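PDB 2OCD: L-asparaginase I from Vibrio cholerae, which probably catalyses the hydrolysis of L-asparagine to L-aspartate and ammonium, acting as a homotetramer. Local coordinates for residues I8-G12 with G13-M17; I51-Y54 with D55-D59; Y299-P303 with E304-A308. All blocks are in the same frame, centred on the assembly; numbering follows the deposited sequence.

In the fold
Interaction 1 spans the end region of strand 5-12 and the loop after it; interaction 2 lies on the neighbouring parallel strand 48-58, outermost in the mixed N-terminal sheet within the chain. Their centres are about 7 Å apart, and they touch directly, with probable backbone hydrogen bonds from His52 to Ile8 and from Met58 to Thr11. Interaction 3 comes last along the chain, at the start of helix 303-315 in the C-terminal region, with its centre about 26 Å from that of interaction 1 and about 27 Å from that of interaction 2. The first two thus shape adjoining strand ends beside the predicted catalytic Thr14 and substrate-binding Ser60, whereas the third forms a helix start.

Interaction 1: I8-G12 with G13-M17; sequences IAYTG and GTIGM
Gly13 and Gly16, the two residues that meet the Tyr10 hydroxyl most closely, belong to a tight turn at the end of a strand. The chain runs from strand 5-12 through Gly12 and Gly13 into a short 3-10 segment at Thr14 and Ile15, where Gly16 N bonds back to Gly13 O over 3.3 Å. Gly13 has a positive phi of 102°. With its CG anti to the backbone N (chi1 175°), Tyr10 runs alongside this turn, and its OH donates to Gly13 O at 3.0 Å. Gly13 O thus accepts two bonds, one from the phenol and one from the turn backbone. That oxygen lies at the ring edge, near the ring plane, while the hydroxyl is tilted 19° from the carbonyl plane of Gly13. Gly16 CA lies 3.2 Å from Tyr10 OH. The CG2 branch of Ile15 meets the ring obliquely, 4.0 Å from Tyr10 CE1. On the strand side, Glu53 and Leu57 of strand 48-58 also pack against Tyr10. The two bonds to Gly13 O tie down the peptide preceding Thr14, the predicted nucleophile, consistent with a second-shell role for Tyr10 in positioning the active-site turn.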
loop_
_atom_site.group_PDB
_atom_site.type_symbol
_atom_site.label_atom_id
_atom_site.label_comp_id
_atom_site.label_asym_id
_atom_site.label_seq_id
_atom_site.Cartn_x
_atom_site.Cartn_y
_atom_site.Cartn_z
ATOM N N ILE B 8 13.348 -29.692 -12.941
ATOM C CA ILE B 8 12.436 -29.502 -11.855
ATOM C C ILE B 8 12.520 -30.657 -10.929
ATOM O O ILE B 8 12.322 -31.812 -11.335
ATOM C CB ILE B 8 11.028 -29.494 -12.310
ATOM C CG1 ILE B 8 10.825 -28.444 -13.398
ATOM C CG2 ILE B 8 10.125 -29.219 -11.129
ATOM C CD1 ILE B 8 9.468 -28.608 -14.072
ATOM N N ALA B 9 12.826 -30.346 -9.675
ATOM C CA ALA B 9 12.903 -31.327 -8.616
ATOM C C ALA B 9 11.624 -31.185 -7.767
ATOM O O ALA B 9 11.457 -30.177 -7.055
ATOM C CB ALA B 9 14.136 -31.045 -7.783
ATOM N N TYR B 10 10.697 -32.144 -7.881
ATOM C CA TYR B 10 9.443 -32.113 -7.066
ATOM C C TYR B 10 9.762 -32.845 -5.823
ATOM O O TYR B 10 9.698 -34.066 -5.795
ATOM C CB TYR B 10 8.226 -32.755 -7.771
ATOM C CG TYR B 10 6.983 -32.844 -6.922
ATOM C CD1 TYR B 10 6.608 -31.794 -6.084
ATOM C CD2 TYR B 10 6.166 -33.950 -6.962
ATOM C CE1 TYR B 10 5.462 -31.853 -5.297
ATOM C CE2 TYR B 10 5.013 -34.031 -6.178
ATOM C CZ TYR B 10 4.663 -32.984 -5.353
ATOM O OH TYR B 10 3.534 -33.063 -4.521
ATOM N N THR B 11 10.141 -32.096 -4.803
ATOM C CA THR B 11 10.608 -32.664 -3.559
ATOM C C THR B 11 9.429 -33.026 -2.656
ATOM O O THR B 11 9.512 -33.939 -1.826
ATOM C CB THR B 11 11.499 -31.674 -2.860
ATOM O OG1 THR B 11 10.708 -30.594 -2.364
ATOM C CG2 THR B 11 12.533 -31.115 -3.848
ATOM N N GLY B 12 8.328 -32.312 -2.846
ATOM C CA GLY B 12 7.152 -32.412 -1.976
ATOM C C GLY B 12 6.282 -31.150 -2.009
ATOM O O GLY B 12 6.563 -30.157 -2.723
ATOM N N GLY B 13 5.217 -31.190 -1.234
ATOM C CA GLY B 13 4.389 -30.019 -1.028
ATOM C C GLY B 13 3.113 -30.028 -1.819
ATOM O O GLY B 13 3.029 -30.650 -2.867
ATOM N N THR B 14 2.133 -29.310 -1.280
ATOM C CA THR B 14 0.786 -29.175 -1.836
ATOM C C THR B 14 0.682 -29.058 -3.386
ATOM O O THR B 14 -0.286 -29.518 -3.979
ATOM C CB THR B 14 0.066 -27.922 -1.167
ATOM O OG1 THR B 14 0.251 -27.946 0.264
ATOM C CG2 THR B 14 -1.423 -27.892 -1.498
ATOM N N ILE B 15 1.665 -28.464 -4.045
ATOM C CA ILE B 15 1.543 -28.217 -5.465
ATOM C C ILE B 15 1.243 -29.465 -6.296
ATOM O O ILE B 15 0.551 -29.376 -7.305
ATOM C CB ILE B 15 2.772 -27.406 -6.046
ATOM C CG1 ILE B 15 2.509 -27.017 -7.520
ATOM C CG2 ILE B 15 4.104 -28.142 -5.917
ATOM C CD1 ILE B 15 3.351 -25.774 -8.055
ATOM N N GLY B 16 1.716 -30.631 -5.862
ATOM C CA GLY B 16 1.581 -31.842 -6.672
ATOM C C GLY B 16 0.605 -32.868 -6.145
ATOM O O GLY B 16 0.813 -34.075 -6.285
HETATM N N MSE B 17 -0.461 -32.383 -5.525
HETATM C CA MSE B 17 -1.378 -33.237 -4.814
HETATM C C MSE B 17 -2.716 -33.127 -5.411
HETATM O O MSE B 17 -2.975 -32.248 -6.270
HETATM C CB MSE B 17 -1.461 -32.825 -3.355
HETATM C CG MSE B 17 -0.131 -32.950 -2.641
HETATM SE SE MSE B 17 -0.322 -32.796 -0.688
HETATM C CE MSE B 17 -1.782 -31.511 -0.511
#

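Interaction 2: I51-Y54 with D55-D59; sequences IHEY and DPLMD. With ACT (acetate ion), chain F.
Tyr54 and Met58 make the main apolar contact across the corner at Asp55 and Pro56, where a cis peptide bond precedes the proline. The selenomethionine methyl, CE, comes up to the ring edge near its plane, 3.7 Å from Tyr54 CD2. The selenium stands 5.3 Å from the ring centroid and 65° off the ring normal, an oblique Met-aromatic contact. Met58 gets there as an extended chain, its CG anti to the carbonyl carbon (chi1 -68°). Helix 65-78 flanks the pair, Ile71 touching both side chains, and the Tyr54 hydroxyl is hydrogen-bonded to Asp74.

Leu57, which packs on Tyr10 and Val27, also touches polar atoms through its CD1 branch. Leu57 CD1 lies 3.8 Å from Glu53 OE2 and 3.7 Å from Tyr54 O, two van der Waals contacts. The other carboxylate oxygen of Glu53, OE1, accepts from the backbone N of Phe30, which fixes this end of the side chain.

One hydrogen bond ties an acetate ion, probably from the crystallisation liquor, to His52. His52 NE2 donates to acetate O at 2.9 Å along a nearly straight path (172°), with the acetate carbon in the plane of the imidazole. In a separate packing contact, the second oxygen, OXT, lies over one face of the Tyr54 ring, 3.6 Å above its plane and over its centre, while the Met58 methyl is at the edge.

The arrangement is that of a strand turning a corner at a cis-proline: strand 48-58 is the outermost strand of the mixed sheet within this chain and leads on to Ser60, a predicted substrate-binding residue.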
loop_
_atom_site.group_PDB
_atom_site.type_symbol
_atom_site.label_atom_id
_atom_site.label_comp_id
_atom_site.label_asym_id
_atom_site.label_seq_id
_atom_site.Cartn_x
_atom_site.Cartn_y
_atom_site.Cartn_z
ATOM N N ILE B 51 11.288 -33.139 -15.115
ATOM C CA ILE B 51 10.861 -33.217 -13.751
ATOM C C ILE B 51 11.246 -34.582 -13.208
ATOM O O ILE B 51 11.022 -35.589 -13.881
ATOM C CB ILE B 51 9.366 -32.991 -13.640
ATOM C CG1 ILE B 51 8.921 -33.013 -12.188
ATOM C CG2 ILE B 51 8.568 -34.029 -14.440
ATOM C CD1 ILE B 51 7.547 -32.429 -12.013
ATOM N N HIS B 52 11.842 -34.571 -12.001
ATOM C CA HIS B 52 12.063 -35.741 -11.192
ATOM C C HIS B 52 11.235 -35.625 -9.932
ATOM O O HIS B 52 11.402 -34.706 -9.171
ATOM C CB HIS B 52 13.547 -35.830 -10.762
ATOM C CG HIS B 52 13.830 -36.897 -9.737
ATOM N ND1 HIS B 52 13.518 -38.226 -9.933
ATOM C CD2 HIS B 52 14.403 -36.827 -8.512
ATOM C CE1 HIS B 52 13.893 -38.927 -8.873
ATOM N NE2 HIS B 52 14.428 -38.102 -7.992
ATOM N N GLU B 53 10.349 -36.570 -9.691
ATOM C CA GLU B 53 9.620 -36.602 -8.425
ATOM C C GLU B 53 10.401 -37.426 -7.392
ATOM O O GLU B 53 10.859 -38.543 -7.679
ATOM C CB GLU B 53 8.215 -37.178 -8.613
ATOM C CG GLU B 53 7.562 -37.500 -7.304
ATOM C CD GLU B 53 6.083 -37.811 -7.419
ATOM O OE1 GLU B 53 5.485 -37.660 -8.512
ATOM O OE2 GLU B 53 5.507 -38.193 -6.378
ATOM N N TYR B 54 10.524 -36.885 -6.190
ATOM C CA TYR B 54 11.352 -37.508 -5.160
ATOM C C TYR B 54 10.590 -38.718 -4.655
ATOM O O TYR B 54 9.341 -38.721 -4.687
ATOM C CB TYR B 54 11.681 -36.530 -4.011
ATOM C CG TYR B 54 12.868 -35.646 -4.256
ATOM C CD1 TYR B 54 13.167 -35.195 -5.512
ATOM C CD2 TYR B 54 13.671 -35.254 -3.229
ATOM C CE1 TYR B 54 14.250 -34.392 -5.744
ATOM C CE2 TYR B 54 14.769 -34.452 -3.435
ATOM C CZ TYR B 54 15.064 -34.020 -4.692
ATOM O OH TYR B 54 16.173 -33.215 -4.941
ATOM N N ASP B 55 11.341 -39.741 -4.239
ATOM C CA ASP B 55 10.783 -40.992 -3.757
ATOM C C ASP B 55 11.714 -41.528 -2.650
ATOM O O ASP B 55 12.662 -42.257 -2.917
ATOM C CB ASP B 55 10.619 -41.992 -4.931
ATOM C CG ASP B 55 9.933 -43.299 -4.513
ATOM O OD1 ASP B 55 9.391 -43.352 -3.385
ATOM O OD2 ASP B 55 9.934 -44.271 -5.315
ATOM N N PRO B 56 11.397 -41.235 -1.394
ATOM C CA PRO B 56 10.066 -40.819 -0.973
ATOM C C PRO B 56 9.908 -39.305 -1.078
ATOM O O PRO B 56 10.886 -38.567 -1.082
ATOM C CB PRO B 56 10.010 -41.271 0.475
ATOM C CG PRO B 56 11.504 -41.146 0.956
ATOM C CD PRO B 56 12.369 -41.218 -0.283
ATOM N N LEU B 57 8.664 -38.885 -1.186
ATOM C CA LEU B 57 8.283 -37.478 -1.190
ATOM C C LEU B 57 8.558 -36.904 0.197
ATOM O O LEU B 57 8.471 -37.608 1.201
ATOM C CB LEU B 57 6.792 -37.365 -1.484
ATOM C CG LEU B 57 6.286 -36.178 -2.282
ATOM C CD1 LEU B 57 6.981 -36.032 -3.617
ATOM C CD2 LEU B 57 4.785 -36.400 -2.493
HETATM N N MSE B 58 8.900 -35.633 0.248
HETATM C CA MSE B 58 9.239 -34.984 1.516
HETATM C C MSE B 58 8.061 -34.177 1.975
HETATM O O MSE B 58 7.367 -33.598 1.172
HETATM C CB MSE B 58 10.468 -34.077 1.355
HETATM C CG MSE B 58 11.779 -34.839 1.094
HETATM SE SE MSE B 58 13.167 -33.587 0.574
HETATM C CE MSE B 58 14.625 -34.832 0.294
ATOM N N ASP B 59 7.825 -34.181 3.273
ATOM C CA ASP B 59 6.856 -33.292 3.858
ATOM C C ASP B 59 7.560 -32.136 4.561
ATOM O O ASP B 59 8.387 -32.362 5.430
ATOM C CB ASP B 59 5.993 -34.020 4.863
ATOM C CG ASP B 59 5.141 -33.057 5.615
ATOM O OD1 ASP B 59 5.699 -32.105 6.227
ATOM O OD2 ASP B 59 3.911 -33.191 5.524
HETATM C C ACT F . 16.297 -38.238 -5.369
HETATM O O ACT F . 15.256 -38.955 -5.293
HETATM O OXT ACT F . 16.532 -37.548 -4.354
HETATM C CH3 ACT F . 17.214 -38.206 -6.568
#

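Interaction 3: Y299-P303 with E304-A308; sequences YDMTP and EAALA
Thr302 places its OG1 between the backbone N and the carbonyl carbon (chi1 64°), which aims the hydroxyl at Ala305 N and makes this residue the N-cap of helix 303-315. The capping bond measures 2.8 Å from Ala305 N to Thr302 OG1 and is fairly straight, at 158°. Ala305 CB also lies against the hydroxyl oxygen. Pro303, whose ring nitrogen has no hydrogen to donate, occupies the first turn, where such a donor would have no helical acceptor.

Behind the cap the regular helical pattern begins. Ala306 N donates to Thr302 O over 2.9 Å, and Leu307 N reaches Pro303 O at 2.8 Å, approaching nearly along the carbonyl direction. Met301 brings its selenium, SE, to 4.1 Å from Ala306 CA; Leu271 of strand 267-272 packs on both side chains, joining the helix start to the C-terminal parallel sheet. Leu307 packs on Tyr219 of the second subunit.

Glu304 folds back at chi2 (-85°), its side chain lying beside the Pro303 ring and pointing the same way. Its carboxylate forms a salt bridge with Arg162, and its charge near the helix N-terminus would probably interact favourably with the helix dipole. The same oxygen that faces Arg162, Glu304 OE2, rests 3.2 Å from Pro303 CD and 3.5 Å from Thr302 CB.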
loop_
_atom_site.group_PDB
_atom_site.type_symbol
_atom_site.label_atom_id
_atom_site.label_comp_id
_atom_site.label_asym_id
_atom_site.label_seq_id
_atom_site.Cartn_x
_atom_site.Cartn_y
_atom_site.Cartn_z
ATOM N N TYR B 299 23.493 -8.829 12.598
ATOM C CA TYR B 299 23.048 -7.688 11.828
ATOM C C TYR B 299 21.553 -7.864 11.509
ATOM O O TYR B 299 20.743 -7.945 12.456
ATOM C CB TYR B 299 23.966 -7.537 10.591
ATOM C CG TYR B 299 25.431 -7.364 10.983
ATOM C CD1 TYR B 299 25.984 -6.074 11.197
ATOM C CD2 TYR B 299 26.244 -8.466 11.210
ATOM C CE1 TYR B 299 27.307 -5.907 11.635
ATOM C CE2 TYR B 299 27.554 -8.311 11.607
ATOM C CZ TYR B 299 28.086 -7.031 11.823
ATOM O OH TYR B 299 29.411 -6.883 12.204
ATOM N N ASP B 300 21.196 -7.974 10.219
ATOM C CA ASP B 300 19.766 -8.086 9.765
ATOM C C ASP B 300 19.380 -9.460 9.227
ATOM O O ASP B 300 18.549 -9.556 8.318
ATOM C CB ASP B 300 19.393 -7.013 8.702
ATOM C CG ASP B 300 20.263 -7.042 7.445
ATOM O OD1 ASP B 300 21.290 -7.774 7.340
ATOM O OD2 ASP B 300 19.924 -6.270 6.530
HETATM N N MSE B 301 19.991 -10.514 9.768
HETATM C CA MSE B 301 19.725 -11.838 9.283
HETATM C C MSE B 301 18.369 -12.264 9.753
HETATM O O MSE B 301 17.960 -11.926 10.811
HETATM C CB MSE B 301 20.761 -12.833 9.791
HETATM C CG MSE B 301 21.979 -12.911 8.907
HETATM SE SE MSE B 301 23.085 -14.525 9.179
HETATM C CE MSE B 301 23.902 -14.018 10.912
ATOM N N THR B 302 17.662 -12.994 8.910
ATOM C CA THR B 302 16.509 -13.777 9.331
ATOM C C THR B 302 17.008 -14.949 10.253
ATOM O O THR B 302 18.198 -15.344 10.238
ATOM C CB THR B 302 15.804 -14.313 8.131
ATOM O OG1 THR B 302 16.687 -15.221 7.450
ATOM C CG2 THR B 302 15.423 -13.166 7.212
ATOM N N PRO B 303 16.159 -15.388 11.158
ATOM C CA PRO B 303 16.415 -16.594 11.937
ATOM C C PRO B 303 16.792 -17.739 11.058
ATOM O O PRO B 303 17.741 -18.484 11.371
ATOM C CB PRO B 303 15.052 -16.917 12.547
ATOM C CG PRO B 303 14.403 -15.496 12.745
ATOM C CD PRO B 303 14.930 -14.681 11.573
ATOM N N GLU B 304 16.066 -17.854 9.950
ATOM C CA GLU B 304 16.282 -18.946 9.036
ATOM C C GLU B 304 17.643 -18.824 8.349
ATOM O O GLU B 304 18.353 -19.816 8.259
ATOM C CB GLU B 304 15.082 -19.197 8.090
ATOM C CG GLU B 304 14.299 -17.970 7.703
ATOM C CD GLU B 304 13.190 -17.532 8.685
ATOM O OE1 GLU B 304 12.043 -18.073 8.630
ATOM O OE2 GLU B 304 13.458 -16.563 9.429
ATOM N N ALA B 305 18.061 -17.640 7.909
ATOM C CA ALA B 305 19.413 -17.565 7.339
ATOM C C ALA B 305 20.398 -17.895 8.445
ATOM O O ALA B 305 21.487 -18.455 8.175
ATOM C CB ALA B 305 19.729 -16.204 6.685
ATOM N N ALA B 306 20.013 -17.597 9.692
ATOM C CA ALA B 306 20.940 -17.671 10.827
ATOM C C ALA B 306 21.167 -19.105 11.291
ATOM O O ALA B 306 22.262 -19.480 11.727
ATOM C CB ALA B 306 20.436 -16.800 11.967
ATOM N N LEU B 307 20.109 -19.896 11.192
ATOM C CA LEU B 307 20.133 -21.305 11.532
ATOM C C LEU B 307 20.855 -22.013 10.440
ATOM O O LEU B 307 21.689 -22.917 10.713
ATOM C CB LEU B 307 18.716 -21.832 11.726
ATOM C CG LEU B 307 18.488 -21.704 13.235
ATOM C CD1 LEU B 307 17.063 -21.245 13.669
ATOM C CD2 LEU B 307 18.938 -23.025 13.873
ATOM N N ALA B 308 20.596 -21.543 9.217
ATOM C CA ALA B 308 21.257 -22.074 8.057
ATOM C C ALA B 308 22.767 -21.926 8.083
ATOM O O ALA B 308 23.468 -22.877 7.704
ATOM C CB ALA B 308 20.739 -21.411 6.865
#